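Local coordinates for flagellar basal body protein (Helicobacter pylori, PDB 5NPY) that probably forms part of the flagellar hook, the structure that in bacterial flagella joins the basal body to the filament, at residues Asn158-Arg162 with Asp163-Glu167; Ile363-Lys366 with Ala367-Tyr371. All coordinates share one frame; numbering follows the deposited sequence.

How the interactions relate
Both contacts are local, each made within one continuous run of chain, and their centres lie 22 Å apart, with nearest atoms about 11 Å apart, so neither touches the other. Interaction 1, at the start of helix 162-168, is a surface contact in which Asp165 alone is buried among the touching residues; it rests on charged and hydroxyl side chains beside helical backbone bonds. Interaction 2 closes the hairpin of strands 346-364 and 370-381 and is partly buried, with Ile363, Asp365 and Tyr371 inside. The two share no helix or strand. In each an aspartate gathers several partners: Asp165 a hydroxyl and cations, Asp365 chiefly backbone N-H groups of a turn and a lysine.

Interaction 1. Residues Asn158-Arg162 with Asp163-Glu167; sequences NSTAR and DEDIE
Asp165 reaches back from the first turn of the helix to Thr160 in the loop before it and to Arg162 at its start, taking a hydroxyl on one carboxylate oxygen and a guanidinium on the other. The hydroxyl bond runs from Thr160 OG1 to Asp165 OD2 over 2.6 Å, on the syn side and 22° out of the carboxylate plane. Thr160 OG1 is directed there by its chi1 of 56°, which sets it between the backbone N and the carbonyl carbon.

The ionic part is the salt bridge from Arg162 NH1 to Asp165 OD1, 2.8 Å long. The guanidinium and carboxylate planes are nearly parallel, only 4° apart, with OD1 at the guanidinium edge near its plane. Bends at chi2 and chi3 fold the arginine chain back to make this possible. Lys151 is a second cation on OD1, and the two positive charges would be expected to stabilise the ionised form of this buried aspartate.

Backbone bonds start the helix: Asp165 N donates to Ala161 O at 3.2 Å, and Ile166 N to Arg162 O at 3.1 Å. Ala161 occupies the N-cap position, and Glu164 turns back to it, its OE2 accepting a weak bond from Ala161 N at 3.4 Å. This resembles the N3-to-N-cap half of a capping box, but the box is incomplete, since alanine offers no side-chain acceptor.

Apolar contact is slight, with Ile166 CD1 3.7 Å from Arg162 CG where the two side chains cross at about a right angle.

Within the D1 region of the hook-protein family, the loop leads from strand 156-157 into helix 162-168. Arg162 and Asp165 pack on strand 499-509 through Pro501, while Ser159 bonds to Glu500 at the same strand.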
loop_
_atom_site.group_PDB
_atom_site.type_symbol
_atom_site.label_atom_id
_atom_site.label_comp_id
_atom_site.label_asym_id
_atom_site.label_seq_id
_atom_site.Cartn_x
_atom_site.Cartn_y
_atom_site.Cartn_z
ATOM N N ASN A 158 -2.401 -19.435 -11.309
ATOM C CA ASN A 158 -2.563 -18.063 -11.772
ATOM C C ASN A 158 -3.446 -17.329 -10.776
ATOM O O ASN A 158 -4.628 -17.662 -10.617
ATOM C CB ASN A 158 -3.147 -18.020 -13.188
ATOM C CG ASN A 158 -2.155 -18.495 -14.234
ATOM O OD1 ASN A 158 -1.174 -19.162 -13.911
ATOM N ND2 ASN A 158 -2.401 -18.149 -15.492
ATOM N N SER A 159 -2.863 -16.330 -10.119
ATOM C CA SER A 159 -3.498 -15.626 -9.012
ATOM C C SER A 159 -4.837 -15.006 -9.407
ATOM O O SER A 159 -5.029 -14.539 -10.533
ATOM C CB SER A 159 -2.563 -14.522 -8.518
ATOM O OG SER A 159 -2.916 -14.084 -7.220
ATOM N N THR A 160 -5.762 -14.986 -8.447
ATOM C CA THR A 160 -6.991 -14.211 -8.559
ATOM C C THR A 160 -7.246 -13.501 -7.236
ATOM O O THR A 160 -6.555 -13.727 -6.239
ATOM C CB THR A 160 -8.207 -15.076 -8.929
ATOM O OG1 THR A 160 -8.358 -16.130 -7.972
ATOM C CG2 THR A 160 -8.062 -15.664 -10.317
ATOM N N ALA A 161 -8.261 -12.636 -7.240
ATOM C CA ALA A 161 -8.656 -11.875 -6.061
ATOM C C ALA A 161 -9.611 -12.690 -5.200
ATOM O O ALA A 161 -10.527 -13.337 -5.713
ATOM C CB ALA A 161 -9.315 -10.554 -6.467
ATOM N N ARG A 162 -9.398 -12.636 -3.880
ATOM C CA ARG A 162 -10.138 -13.495 -2.958
ATOM C C ARG A 162 -11.640 -13.232 -3.003
ATOM O O ARG A 162 -12.433 -14.146 -2.744
ATOM C CB ARG A 162 -9.616 -13.308 -1.531
ATOM C CG ARG A 162 -10.069 -14.383 -0.559
ATOM C CD ARG A 162 -9.562 -15.761 -0.973
ATOM N NE ARG A 162 -8.102 -15.844 -0.969
ATOM C CZ ARG A 162 -7.335 -15.895 -2.059
ATOM N NH1 ARG A 162 -7.870 -15.887 -3.278
ATOM N NH2 ARG A 162 -6.017 -15.963 -1.925
ATOM N N ASP A 163 -12.046 -11.999 -3.325
ATOM C CA ASP A 163 -13.468 -11.668 -3.392
ATOM C C ASP A 163 -14.182 -12.492 -4.463
ATOM O O ASP A 163 -15.212 -13.120 -4.193
ATOM C CB ASP A 163 -13.647 -10.170 -3.657
ATOM C CG ASP A 163 -13.329 -9.313 -2.443
ATOM O OD1 ASP A 163 -13.500 -9.800 -1.303
ATOM O OD2 ASP A 163 -12.918 -8.147 -2.628
ATOM N N GLU A 164 -13.642 -12.501 -5.690
ATOM C CA GLU A 164 -14.289 -13.235 -6.776
ATOM C C GLU A 164 -14.155 -14.746 -6.598
ATOM O O GLU A 164 -15.050 -15.492 -7.016
ATOM C CB GLU A 164 -13.729 -12.790 -8.134
ATOM C CG GLU A 164 -12.205 -12.871 -8.278
ATOM C CD GLU A 164 -11.635 -11.851 -9.279
ATOM O OE1 GLU A 164 -12.334 -10.860 -9.590
ATOM O OE2 GLU A 164 -10.482 -12.037 -9.749
ATOM N N ASP A 165 -13.063 -15.216 -5.978
ATOM C CA ASP A 165 -12.959 -16.634 -5.641
ATOM C C ASP A 165 -14.146 -17.074 -4.798
ATOM O O ASP A 165 -14.850 -18.032 -5.145
ATOM C CB ASP A 165 -11.654 -16.922 -4.895
ATOM C CG ASP A 165 -10.456 -17.013 -5.820
ATOM O OD1 ASP A 165 -9.312 -17.131 -5.315
ATOM O OD2 ASP A 165 -10.655 -16.952 -7.054
ATOM N N ILE A 166 -14.396 -16.354 -3.700
ATOM C CA ILE A 166 -15.428 -16.734 -2.738
ATOM C C ILE A 166 -16.798 -16.812 -3.402
ATOM O O ILE A 166 -17.617 -17.677 -3.068
ATOM C CB ILE A 166 -15.416 -15.746 -1.557
ATOM C CG1 ILE A 166 -14.296 -16.121 -0.584
ATOM C CG2 ILE A 166 -16.771 -15.694 -0.864
ATOM C CD1 ILE A 166 -13.640 -14.941 0.087
ATOM N N GLU A 167 -17.068 -15.924 -4.359
ATOM C CA GLU A 167 -18.378 -15.961 -4.996
ATOM C C GLU A 167 -18.483 -17.093 -6.011
ATOM O O GLU A 167 -19.549 -17.703 -6.141
ATOM C CB GLU A 167 -18.697 -14.611 -5.629
ATOM C CG GLU A 167 -19.288 -13.638 -4.620
ATOM C CD GLU A 167 -19.130 -12.195 -5.037
ATOM O OE1 GLU A 167 -18.451 -11.435 -4.304
ATOM O OE2 GLU A 167 -19.681 -11.828 -6.099
#

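Interaction 2. Residues Ile363-Lys366 with Ala367-Tyr371; sequences IYDK and AGDKY
Ile363 and Tyr371 form an antiparallel hydrogen-bonded pair, with Ile363 N to Tyr371 O at 2.9 Å and Tyr371 N to Ile363 O at 2.7 Å, both nearly straight; Tyr364 and Lys370 follow as a non-hydrogen-bonded pair. On the face of Ile363 and Tyr371, Ile363 CG1 lies 3.8 Å from Tyr371 CB. On the other face, CE2 of Tyr364 lies 4.0 Å from CB of Lys370, the two side chains crossing obliquely.

The chain reverses through a type I beta turn from Asp365 to Gly368, closing the hairpin of strands 346-364 and 370-381. Gly368 N returns to Asp365 O, and Asp365 N donates to Asp369 O at 3.2 Å. Gly368 has a positive phi of 90°, where a side chain would jam against the preceding carbonyl, consistent with a type I turn plus G1 bulge.

Asp365 CG lies between the backbone N and the carbonyl carbon (chi1 64°), which brings OD1 to N-H groups of the turn. OD1 accepts Asp369 N at 2.9 Å from above the carboxylate plane, and a weaker, bent bond from Ala367 N. Its OD2 sits at the Tyr371 ring edge, 3.5 Å from CE2. Asp369 runs alongside with its carboxylate plane turned 78° away; a water links the two acids, donating to Asp365 OD2 and weakly to Asp369 OD2. Lys440 pairs with Asp365 OD2 and also binds Tyr371 OH, while Phe439 stacks edge-to-face with the Tyr371 ring.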
loop_
_atom_site.group_PDB
_atom_site.type_symbol
_atom_site.label_atom_id
_atom_site.label_comp_id
_atom_site.label_asym_id
_atom_site.label_seq_id
_atom_site.Cartn_x
_atom_site.Cartn_y
_atom_site.Cartn_z
ATOM N N ILE A 363 8.407 -4.479 -4.936
ATOM C CA ILE A 363 7.676 -4.678 -6.181
ATOM C C ILE A 363 8.454 -5.657 -7.045
ATOM O O ILE A 363 9.633 -5.935 -6.802
ATOM C CB ILE A 363 7.410 -3.360 -6.936
ATOM C CG1 ILE A 363 8.723 -2.751 -7.433
ATOM C CG2 ILE A 363 6.623 -2.387 -6.028
ATOM C CD1 ILE A 363 8.541 -1.590 -8.420
ATOM N N TYR A 364 7.762 -6.194 -8.058
ATOM C CA TYR A 364 8.240 -7.345 -8.806
ATOM C C TYR A 364 8.030 -7.137 -10.292
ATOM O O TYR A 364 6.969 -6.664 -10.707
ATOM C CB TYR A 364 7.526 -8.623 -8.351
ATOM C CG TYR A 364 7.582 -8.786 -6.857
ATOM C CD1 TYR A 364 6.521 -8.386 -6.050
ATOM C CD2 TYR A 364 8.715 -9.306 -6.244
ATOM C CE1 TYR A 364 6.587 -8.512 -4.664
ATOM C CE2 TYR A 364 8.794 -9.436 -4.863
ATOM C CZ TYR A 364 7.728 -9.033 -4.076
ATOM O OH TYR A 364 7.803 -9.165 -2.700
ATOM N N ASP A 365 9.039 -7.519 -11.092
ATOM C CA ASP A 365 8.937 -7.458 -12.548
ATOM C C ASP A 365 8.208 -8.705 -13.065
ATOM O O ASP A 365 7.707 -9.527 -12.292
ATOM C CB ASP A 365 10.321 -7.267 -13.177
ATOM C CG ASP A 365 11.269 -8.447 -12.939
ATOM O OD1 ASP A 365 10.844 -9.560 -12.560
ATOM O OD2 ASP A 365 12.471 -8.246 -13.139
ATOM N N LYS A 366 8.131 -8.860 -14.394
ATOM C CA LYS A 366 7.447 -10.023 -14.958
ATOM C C LYS A 366 8.121 -11.334 -14.547
ATOM O O LYS A 366 7.463 -12.381 -14.497
ATOM C CB LYS A 366 7.393 -9.925 -16.482
ATOM C CG LYS A 366 6.431 -8.900 -17.006
ATOM C CD LYS A 366 6.541 -8.777 -18.510
ATOM C CE LYS A 366 5.746 -7.590 -19.025
ATOM N NZ LYS A 366 5.693 -7.578 -20.511
ATOM N N ALA A 367 9.425 -11.295 -14.260
ATOM C CA ALA A 367 10.162 -12.483 -13.853
ATOM C C ALA A 367 10.026 -12.781 -12.367
ATOM O O ALA A 367 10.426 -13.869 -11.939
ATOM C CB ALA A 367 11.643 -12.335 -14.203
ATOM N N GLY A 368 9.463 -11.856 -11.585
ATOM C CA GLY A 368 9.323 -12.035 -10.157
ATOM C C GLY A 368 10.485 -11.519 -9.350
ATOM O O GLY A 368 10.541 -11.769 -8.138
ATOM N N ASP A 369 11.408 -10.807 -9.985
ATOM C CA ASP A 369 12.542 -10.212 -9.299
ATOM C C ASP A 369 12.111 -8.977 -8.528
ATOM O O ASP A 369 11.311 -8.166 -9.008
ATOM C CB ASP A 369 13.644 -9.829 -10.292
ATOM C CG ASP A 369 14.486 -11.018 -10.722
ATOM O OD1 ASP A 369 15.422 -11.396 -9.977
ATOM O OD2 ASP A 369 14.209 -11.571 -11.807
ATOM N N LYS A 370 12.687 -8.819 -7.347
ATOM C CA LYS A 370 12.299 -7.743 -6.460
ATOM C C LYS A 370 13.020 -6.453 -6.838
ATOM O O LYS A 370 14.233 -6.443 -7.063
ATOM C CB LYS A 370 12.589 -8.122 -5.009
ATOM C CG LYS A 370 11.993 -7.150 -3.988
ATOM C CD LYS A 370 12.434 -7.527 -2.563
ATOM C CE LYS A 370 13.929 -7.264 -2.344
ATOM N NZ LYS A 370 14.472 -7.936 -1.119
ATOM N N TYR A 371 12.248 -5.376 -6.925
ATOM C CA TYR A 371 12.723 -4.006 -6.975
ATOM C C TYR A 371 12.083 -3.240 -5.821
ATOM O O TYR A 371 11.146 -3.718 -5.176
ATOM C CB TYR A 371 12.380 -3.367 -8.326
ATOM C CG TYR A 371 13.203 -3.898 -9.475
ATOM C CD1 TYR A 371 14.272 -3.167 -9.975
ATOM C CD2 TYR A 371 12.913 -5.125 -10.062
ATOM C CE1 TYR A 371 15.035 -3.636 -11.027
ATOM C CE2 TYR A 371 13.673 -5.609 -11.120
ATOM C CZ TYR A 371 14.733 -4.854 -11.601
ATOM O OH TYR A 371 15.506 -5.310 -12.651
HETATM O O HOH W 1 14.890 -9.695 -13.518
#